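PDB 3GN3: putative protein-disulfide isomerase from Pseudomonas syringae pv. tomato, which is of unverified function but, as a DsbA-family protein, probably takes part in thiol-disulfide chemistry. Local coordinates for residues F21-C26 against Q55-H60; K84-A89 against R121-A126. One frame throughout, in Å; residues are numbered along the deposited sequence.

Interaction 1 of 2, residues F21-C26 against Q55-H60; sequences FLEPTC and QSQPWH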
ATOM      1  N   PHE A  21     -15.433   2.675  -2.351  1.00 29.84           N
ATOM      2  CA  PHE A  21     -15.159   1.267  -2.584  1.00 29.34           C
ATOM      3  C   PHE A  21     -16.261   0.474  -1.946  1.00 29.84           C
ATOM      4  O   PHE A  21     -16.485   0.567  -0.742  1.00 30.17           O
ATOM      5  CB  PHE A  21     -13.781   0.868  -2.015  1.00 29.19           C
ATOM      6  CG  PHE A  21     -12.626   1.412  -2.802  1.00 27.95           C
ATOM      7  CD1 PHE A  21     -12.019   0.634  -3.794  1.00 26.49           C
ATOM      8  CD2 PHE A  21     -12.172   2.723  -2.596  1.00 26.93           C
ATOM      9  CE1 PHE A  21     -10.946   1.142  -4.563  1.00 25.24           C
ATOM     10  CE2 PHE A  21     -11.101   3.252  -3.353  1.00 26.45           C
ATOM     11  CZ  PHE A  21     -10.485   2.452  -4.338  1.00 25.95           C
ATOM     12  N   LEU A  22     -16.955  -0.311  -2.754  1.00 30.43           N
ATOM     13  CA  LEU A  22     -18.136  -1.008  -2.277  1.00 31.20           C
ATOM     14  C   LEU A  22     -18.058  -2.505  -2.555  1.00 31.86           C
ATOM     15  O   LEU A  22     -17.664  -2.925  -3.647  1.00 32.05           O
ATOM     16  CB  LEU A  22     -19.409  -0.409  -2.895  1.00 30.58           C
ATOM     17  CG  LEU A  22     -19.752   1.076  -2.674  1.00 30.96           C
ATOM     18  CD1 LEU A  22     -20.822   1.540  -3.696  1.00 28.59           C
ATOM     19  CD2 LEU A  22     -20.206   1.368  -1.224  1.00 29.12           C
ATOM     20  N   GLU A  23     -18.400  -3.296  -1.547  1.00 32.53           N
ATOM     21  CA  GLU A  23     -18.673  -4.713  -1.738  1.00 34.01           C
ATOM     22  C   GLU A  23     -20.195  -4.830  -1.897  1.00 34.41           C
ATOM     23  O   GLU A  23     -20.941  -4.491  -0.968  1.00 35.21           O
ATOM     24  CB  GLU A  23     -18.133  -5.548  -0.550  1.00 33.81           C
ATOM     25  CG  GLU A  23     -18.818  -6.902  -0.286  1.00 35.14           C
ATOM     26  CD  GLU A  23     -18.749  -7.882  -1.465  1.00 38.00           C
ATOM     27  OE1 GLU A  23     -17.624  -8.187  -1.947  1.00 37.23           O
ATOM     28  OE2 GLU A  23     -19.835  -8.353  -1.895  1.00 39.24           O
ATOM     29  N   PRO A  24     -20.663  -5.301  -3.065  1.00 34.78           N
ATOM     30  CA  PRO A  24     -22.111  -5.287  -3.401  1.00 35.04           C
ATOM     31  C   PRO A  24     -23.036  -6.007  -2.417  1.00 34.87           C
ATOM     32  O   PRO A  24     -24.230  -5.678  -2.358  1.00 35.11           O
ATOM     33  CB  PRO A  24     -22.178  -5.980  -4.770  1.00 35.19           C
ATOM     34  CG  PRO A  24     -20.745  -5.989  -5.279  1.00 35.55           C
ATOM     35  CD  PRO A  24     -19.864  -6.012  -4.078  1.00 34.66           C
ATOM     36  N   THR A  25     -22.508  -6.965  -1.659  1.00 34.52           N
ATOM     37  CA  THR A  25     -23.331  -7.694  -0.687  1.00 34.43           C
ATOM     38  C   THR A  25     -22.974  -7.380   0.765  1.00 34.37           C
ATOM     39  O   THR A  25     -23.302  -8.154   1.673  1.00 34.69           O
ATOM     40  CB  THR A  25     -23.272  -9.240  -0.887  1.00 34.41           C
ATOM     41  OG1 THR A  25     -21.921  -9.702  -0.734  1.00 34.72           O
ATOM     42  CG2 THR A  25     -23.787  -9.633  -2.246  1.00 33.73           C
ATOM     43  N   CYS A  26     -22.291  -6.263   0.991  1.00 34.12           N
ATOM     44  CA  CYS A  26     -21.893  -5.882   2.347  1.00 33.82           C
ATOM     45  C   CYS A  26     -22.902  -4.889   2.926  1.00 33.50           C
ATOM     46  O   CYS A  26     -23.241  -3.905   2.283  1.00 33.12           O
ATOM     47  CB  CYS A  26     -20.473  -5.325   2.332  1.00 33.80           C
ATOM     48  SG  CYS A  26     -20.057  -4.049   3.579  1.00 35.48           S
ATOM     49  N   GLN A  55     -15.074  -3.459  -4.442  1.00 33.81           N
ATOM     50  CA  GLN A  55     -14.176  -4.069  -3.472  1.00 33.32           C
ATOM     51  C   GLN A  55     -14.709  -5.450  -3.183  1.00 33.28           C
ATOM     52  O   GLN A  55     -15.561  -5.619  -2.295  1.00 33.78           O
ATOM     53  CB  GLN A  55     -14.156  -3.231  -2.180  1.00 33.71           C
ATOM     54  CG  GLN A  55     -13.440  -3.872  -0.966  1.00 33.71           C
ATOM     55  CD  GLN A  55     -11.929  -3.785  -1.065  1.00 33.61           C
ATOM     56  OE1 GLN A  55     -11.382  -3.463  -2.123  1.00 35.04           O
ATOM     57  NE2 GLN A  55     -11.244  -4.056   0.039  1.00 32.94           N
ATOM     58  N   SER A  56     -14.245  -6.437  -3.943  1.00 32.62           N
ATOM     59  CA  SER A  56     -14.695  -7.814  -3.758  1.00 32.31           C
ATOM     60  C   SER A  56     -14.097  -8.435  -2.474  1.00 32.39           C
ATOM     61  O   SER A  56     -12.890  -8.535  -2.352  1.00 32.83           O
ATOM     62  CB  SER A  56     -14.310  -8.615  -4.994  1.00 32.07           C
ATOM     63  OG  SER A  56     -14.829  -9.920  -4.942  1.00 31.85           O
ATOM     64  N   GLN A  57     -14.927  -8.830  -1.513  1.00 32.35           N
ATOM     65  CA  GLN A  57     -14.418  -9.394  -0.252  1.00 32.51           C
ATOM     66  C   GLN A  57     -14.485 -10.927  -0.264  1.00 32.64           C
ATOM     67  O   GLN A  57     -15.579 -11.490  -0.426  1.00 32.59           O
ATOM     68  CB  GLN A  57     -15.206  -8.854   0.958  1.00 32.56           C
ATOM     69  CG  GLN A  57     -15.359  -7.323   1.026  1.00 32.90           C
ATOM     70  CD  GLN A  57     -14.113  -6.605   1.514  1.00 34.01           C
ATOM     71  OE1 GLN A  57     -12.992  -6.944   1.135  1.00 35.58           O
ATOM     72  NE2 GLN A  57     -14.305  -5.600   2.354  1.00 34.69           N
ATOM     73  N   PRO A  58     -13.329 -11.613  -0.088  1.00 32.74           N
ATOM     74  CA  PRO A  58     -13.272 -13.083  -0.220  1.00 32.55           C
ATOM     75  C   PRO A  58     -14.118 -13.823   0.807  1.00 32.74           C
ATOM     76  O   PRO A  58     -14.513 -14.980   0.558  1.00 32.48           O
ATOM     77  CB  PRO A  58     -11.789 -13.411  -0.029  1.00 32.19           C
ATOM     78  CG  PRO A  58     -11.073 -12.166  -0.366  1.00 32.81           C
ATOM     79  CD  PRO A  58     -11.981 -11.039   0.104  1.00 32.91           C
ATOM     80  N   TRP A  59     -14.416 -13.178   1.933  1.00 32.83           N
ATOM     81  CA  TRP A  59     -15.350 -13.790   2.890  1.00 33.41           C
ATOM     82  C   TRP A  59     -16.831 -13.608   2.499  1.00 33.88           C
ATOM     83  O   TRP A  59     -17.717 -14.188   3.126  1.00 34.98           O
ATOM     84  CB  TRP A  59     -15.067 -13.364   4.336  1.00 33.27           C
ATOM     85  CG  TRP A  59     -15.226 -11.887   4.585  1.00 32.86           C
ATOM     86  CD1 TRP A  59     -16.321 -11.259   5.101  1.00 31.50           C
ATOM     87  CD2 TRP A  59     -14.253 -10.861   4.335  1.00 31.21           C
ATOM     88  NE1 TRP A  59     -16.093  -9.904   5.192  1.00 31.25           N
ATOM     89  CE2 TRP A  59     -14.833  -9.629   4.728  1.00 30.28           C
ATOM     90  CE3 TRP A  59     -12.948 -10.862   3.820  1.00 30.32           C
ATOM     91  CZ2 TRP A  59     -14.161  -8.399   4.605  1.00 28.64           C
ATOM     92  CZ3 TRP A  59     -12.266  -9.618   3.707  1.00 29.73           C
ATOM     93  CH2 TRP A  59     -12.883  -8.414   4.101  1.00 29.04           C
ATOM     94  N   HIS A  60     -17.100 -12.815   1.466  1.00 33.85           N
ATOM     95  CA  HIS A  60     -18.406 -12.814   0.796  1.00 34.01           C
ATOM     96  C   HIS A  60     -18.309 -13.751  -0.439  1.00 33.66           C
ATOM     97  O   HIS A  60     -17.915 -13.319  -1.525  1.00 33.43           O
ATOM     98  CB  HIS A  60     -18.794 -11.377   0.398  1.00 34.14           C
ATOM     99  CG  HIS A  60     -19.149 -10.505   1.563  1.00 35.88           C
ATOM    100  ND1 HIS A  60     -20.411  -9.980   1.742  1.00 37.84           N
ATOM    101  CD2 HIS A  60     -18.420 -10.099   2.632  1.00 37.25           C
ATOM    102  CE1 HIS A  60     -20.443  -9.284   2.867  1.00 37.36           C
ATOM    103  NE2 HIS A  60     -19.249  -9.340   3.426  1.00 37.26           N
TER

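Interaction 2 of 2, residues K84-A89 against R121-A126; sequences KAVMTA and RYSGLA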
ATOM      1  N   LYS A  84     -25.729   0.004 -12.281  1.00 37.55           N
ATOM      2  CA  LYS A  84     -26.405   0.542 -11.107  1.00 37.83           C
ATOM      3  C   LYS A  84     -27.687  -0.252 -10.800  1.00 36.88           C
ATOM      4  O   LYS A  84     -27.942  -0.613  -9.641  1.00 37.04           O
ATOM      5  CB  LYS A  84     -26.670   2.033 -11.283  1.00 38.62           C
ATOM      6  CG  LYS A  84     -27.268   2.703 -10.062  1.00 41.69           C
ATOM      7  CD  LYS A  84     -27.991   4.001 -10.456  1.00 46.95           C
ATOM      8  CE  LYS A  84     -28.837   4.546  -9.290  1.00 49.10           C
ATOM      9  NZ  LYS A  84     -29.952   5.386  -9.808  1.00 51.07           N
ATOM     10  N   ALA A  85     -28.463  -0.561 -11.836  1.00 35.48           N
ATOM     11  CA  ALA A  85     -29.612  -1.461 -11.700  1.00 34.64           C
ATOM     12  C   ALA A  85     -29.230  -2.786 -11.011  1.00 34.60           C
ATOM     13  O   ALA A  85     -29.901  -3.216 -10.044  1.00 34.84           O
ATOM     14  CB  ALA A  85     -30.247  -1.712 -13.049  1.00 34.04           C
ATOM     15  N   VAL A  86     -28.144  -3.419 -11.477  1.00 33.86           N
ATOM     16  CA  VAL A  86     -27.667  -4.677 -10.863  1.00 33.26           C
ATOM     17  C   VAL A  86     -27.252  -4.501  -9.391  1.00 32.45           C
ATOM     18  O   VAL A  86     -27.653  -5.315  -8.536  1.00 32.40           O
ATOM     19  CB  VAL A  86     -26.533  -5.402 -11.686  1.00 33.58           C
ATOM     20  CG1 VAL A  86     -25.926  -6.568 -10.863  1.00 32.50           C
ATOM     21  CG2 VAL A  86     -27.066  -5.905 -13.043  1.00 32.75           C
ATOM     22  N   MET A  87     -26.467  -3.453  -9.099  1.00 31.68           N
ATOM     23  CA  MET A  87     -26.089  -3.133  -7.692  1.00 31.34           C
ATOM     24  C   MET A  87     -27.337  -2.919  -6.824  1.00 31.63           C
ATOM     25  O   MET A  87     -27.439  -3.488  -5.737  1.00 31.41           O
ATOM     26  CB  MET A  87     -25.122  -1.944  -7.588  1.00 30.65           C
ATOM     27  CG  MET A  87     -23.740  -2.241  -8.163  1.00 28.68           C
ATOM     28  SD  MET A  87     -22.490  -1.050  -7.687  1.00 23.45           S
ATOM     29  CE  MET A  87     -22.289  -0.088  -9.117  1.00 25.99           C
ATOM     30  N   THR A  88     -28.304  -2.152  -7.342  1.00 31.76           N
ATOM     31  CA  THR A  88     -29.572  -1.922  -6.643  1.00 31.88           C
ATOM     32  C   THR A  88     -30.327  -3.222  -6.369  1.00 32.70           C
ATOM     33  O   THR A  88     -30.841  -3.421  -5.264  1.00 33.26           O
ATOM     34  CB  THR A  88     -30.508  -0.964  -7.418  1.00 31.94           C
ATOM     35  OG1 THR A  88     -29.818   0.259  -7.714  1.00 31.07           O
ATOM     36  CG2 THR A  88     -31.789  -0.686  -6.608  1.00 29.61           C
ATOM     37  N   ALA A  89     -30.400  -4.107  -7.365  1.00 33.17           N
ATOM     38  CA  ALA A  89     -31.116  -5.379  -7.174  1.00 33.55           C
ATOM     39  C   ALA A  89     -30.444  -6.249  -6.106  1.00 33.90           C
ATOM     40  O   ALA A  89     -31.132  -6.855  -5.258  1.00 34.45           O
ATOM     41  CB  ALA A  89     -31.271  -6.128  -8.498  1.00 33.35           C
ATOM     42  N   ARG A 121     -33.575 -11.731 -12.789  1.00 46.51           N
ATOM     43  CA  ARG A 121     -34.948 -11.563 -12.305  1.00 47.68           C
ATOM     44  C   ARG A 121     -35.176 -10.173 -11.725  1.00 47.57           C
ATOM     45  O   ARG A 121     -36.006  -9.388 -12.223  1.00 48.48           O
ATOM     46  CB  ARG A 121     -35.235 -12.558 -11.187  1.00 48.06           C
ATOM     47  CG  ARG A 121     -36.459 -13.385 -11.394  1.00 51.16           C
ATOM     48  CD  ARG A 121     -36.030 -14.773 -11.818  1.00 56.47           C
ATOM     49  NE  ARG A 121     -35.440 -15.477 -10.675  1.00 62.05           N
ATOM     50  CZ  ARG A 121     -34.752 -16.616 -10.741  1.00 63.50           C
ATOM     51  NH1 ARG A 121     -34.539 -17.214 -11.912  1.00 65.05           N
ATOM     52  NH2 ARG A 121     -34.275 -17.149  -9.624  1.00 64.19           N
ATOM     53  N   TYR A 122     -34.392  -9.882 -10.683  1.00 46.75           N
ATOM     54  CA  TYR A 122     -34.537  -8.717  -9.837  1.00 45.09           C
ATOM     55  C   TYR A 122     -34.192  -7.409 -10.519  1.00 44.87           C
ATOM     56  O   TYR A 122     -34.765  -6.368 -10.190  1.00 44.93           O
ATOM     57  CB  TYR A 122     -33.641  -8.891  -8.627  1.00 45.05           C
ATOM     58  CG  TYR A 122     -34.140  -9.874  -7.600  1.00 43.79           C
ATOM     59  CD1 TYR A 122     -35.503 -10.146  -7.459  1.00 42.05           C
ATOM     60  CD2 TYR A 122     -33.247 -10.499  -6.730  1.00 42.43           C
ATOM     61  CE1 TYR A 122     -35.949 -11.008  -6.494  1.00 40.90           C
ATOM     62  CE2 TYR A 122     -33.685 -11.363  -5.765  1.00 41.13           C
ATOM     63  CZ  TYR A 122     -35.033 -11.611  -5.656  1.00 41.29           C
ATOM     64  OH  TYR A 122     -35.459 -12.488  -4.708  1.00 43.60           O
ATOM     65  N   SER A 123     -33.242  -7.441 -11.447  1.00 44.32           N
ATOM     66  CA  SER A 123     -32.878  -6.229 -12.170  1.00 43.73           C
ATOM     67  C   SER A 123     -33.656  -6.106 -13.481  1.00 43.76           C
ATOM     68  O   SER A 123     -33.655  -5.040 -14.103  1.00 43.51           O
ATOM     69  CB  SER A 123     -31.364  -6.185 -12.448  1.00 43.62           C
ATOM     70  OG  SER A 123     -30.990  -7.090 -13.475  1.00 42.46           O
ATOM     71  N   GLY A 124     -34.284  -7.203 -13.912  1.00 43.64           N
ATOM     72  CA  GLY A 124     -34.871  -7.285 -15.250  1.00 43.92           C
ATOM     73  C   GLY A 124     -33.881  -7.065 -16.391  1.00 44.32           C
ATOM     74  O   GLY A 124     -34.239  -6.519 -17.441  1.00 43.97           O
ATOM     75  N   LEU A 125     -32.631  -7.478 -16.195  1.00 44.83           N
ATOM     76  CA  LEU A 125     -31.632  -7.392 -17.274  1.00 45.17           C
ATOM     77  C   LEU A 125     -31.148  -8.785 -17.676  1.00 45.20           C
ATOM     78  O   LEU A 125     -31.135  -9.711 -16.859  1.00 45.27           O
ATOM     79  CB  LEU A 125     -30.436  -6.543 -16.859  1.00 45.29           C
ATOM     80  CG  LEU A 125     -30.542  -5.030 -16.762  1.00 45.92           C
ATOM     81  CD1 LEU A 125     -29.314  -4.471 -16.022  1.00 46.59           C
ATOM     82  CD2 LEU A 125     -30.674  -4.400 -18.131  1.00 44.31           C
ATOM     83  N   ALA A 126     -30.763  -8.923 -18.939  1.00 45.23           N
ATOM     84  CA  ALA A 126     -30.232 -10.178 -19.448  1.00 45.12           C
ATOM     85  C   ALA A 126     -28.709 -10.076 -19.349  1.00 45.36           C
ATOM     86  O   ALA A 126     -28.095  -9.202 -19.963  1.00 45.31           O
ATOM     87  CB  ALA A 126     -30.680 -10.391 -20.880  1.00 44.34           C
TER

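Interaction 1 of 2, residues F21-C26 against Q55-H60
The imidazole of His60 has Glu23 CG over the centre of one face, 4.1 Å from the ring centroid, a CH-pi contact. The Glu23 carboxylate carries the stack on, its plane tilted 22° from the ring. At the ring edge lie Thr25 OG1 and, in the ring plane, NE1 of Trp59. His60 ND1 donates to Thr25 OG1 over 2.9 Å, tilted from the ring plane. Thr25 OG1 in turn donates to Glu23 OE2 at 2.7 Å. Glu23 OE2 also takes Thr25 N on its anti lone pair. Glu23 CG stands anti to the backbone N (chi1 155°), and a bend at chi2 carries the carboxylate round to Gln57. There Glu23 OE1 receives Gln57 N at 2.8 Å, nearly straight, through its anti lone pair, and also bonds Ser63 OG. The buried carboxylate is gripped at both oxygens. These donors probably favour the anionic carboxylate. A positive His60, its charge not seen, would add to this. Gln55 N bonds Leu22 O at 2.8 Å, from above the carbonyl plane. Cys26 caps the following helix, and its CB lies 4.0 Å from His60 CE1. With Ser29 three residues on, it is consistent with a C-X-X-S form of the thioredoxin-like motif. The contact joins the end of strand 16-22 to the loop leaving strand 48-54. Helix 63-73 packs on Pro24 and Thr25, and helix 137-150 on Phe21 and Gln55.

Interaction 2 of 2, residues K84-A89 against R121-A126
Lys84 O is gripped twice, by Thr88 N and by Thr88 OG1, each at 2.8 Å. The hydroxyl reaches it from above the carbonyl plane, one turn further along the helix. On the other segment, Ser123 OG is held by Ile119 O. Leu125 N adds a weak bond to the same oxygen. The OG sits between the backbone N and the carbonyl carbon (chi1 74°), and so folds back over its own helix end. Between the segments the contact is mostly van der Waals, and alkyl groups carry it. Ala89 is central: its CB meets Tyr122 CB at 3.6 Å and Ser123 CB at 4.0 Å. This brings the CA atoms of Ala89 and Ser123 to 5.4 Å. In the DsbA family a helical domain is inserted into the thioredoxin fold, and helices 79-92 and 112-123 are consistent with that domain. Helix 112-123 ends here, and Gly124 leaves helical geometry with positive phi (59°). The turn lets Leu125 come back toward helix 79-92. Leu125 CD1 touches Val86 CG2 at 4.0 Å and Ala85 CB at 4.2 Å, the Val86 and Leu125 side chains crossing obliquely. The Tyr122 ring leads away from the contact. It stacks on His93, whose ND1 bonds Ala89 O, and its hydroxyl bonds Glu96. Val86 also packs against Ile70 and Ala73 of helix 63-73.

Overall arrangement
The centres of interactions 1 and 2 are about 17 Å apart and their nearest atoms about 5 Å, without touching. Helix 63-73 connects them: Ile70 meets Pro24 of interaction 1 and both Val86 and Met87 of interaction 2. Met87 also reaches Ile52, which Leu22 touches too. Interaction 1 includes Cys26 and lies at the probable active-site end of the thioredoxin-like sheet. Interaction 2 lies further out among the helices, its centre about 13 Å from the centre of the chain, against about 8 Å for that of interaction 1. A bound glycerol, probably from the crystallisation liquor, sits about 6 Å from the Gln55 side chain. A second subunit reaches interaction 1, where its Arg148 bonds Gln57, but does not touch interaction 2.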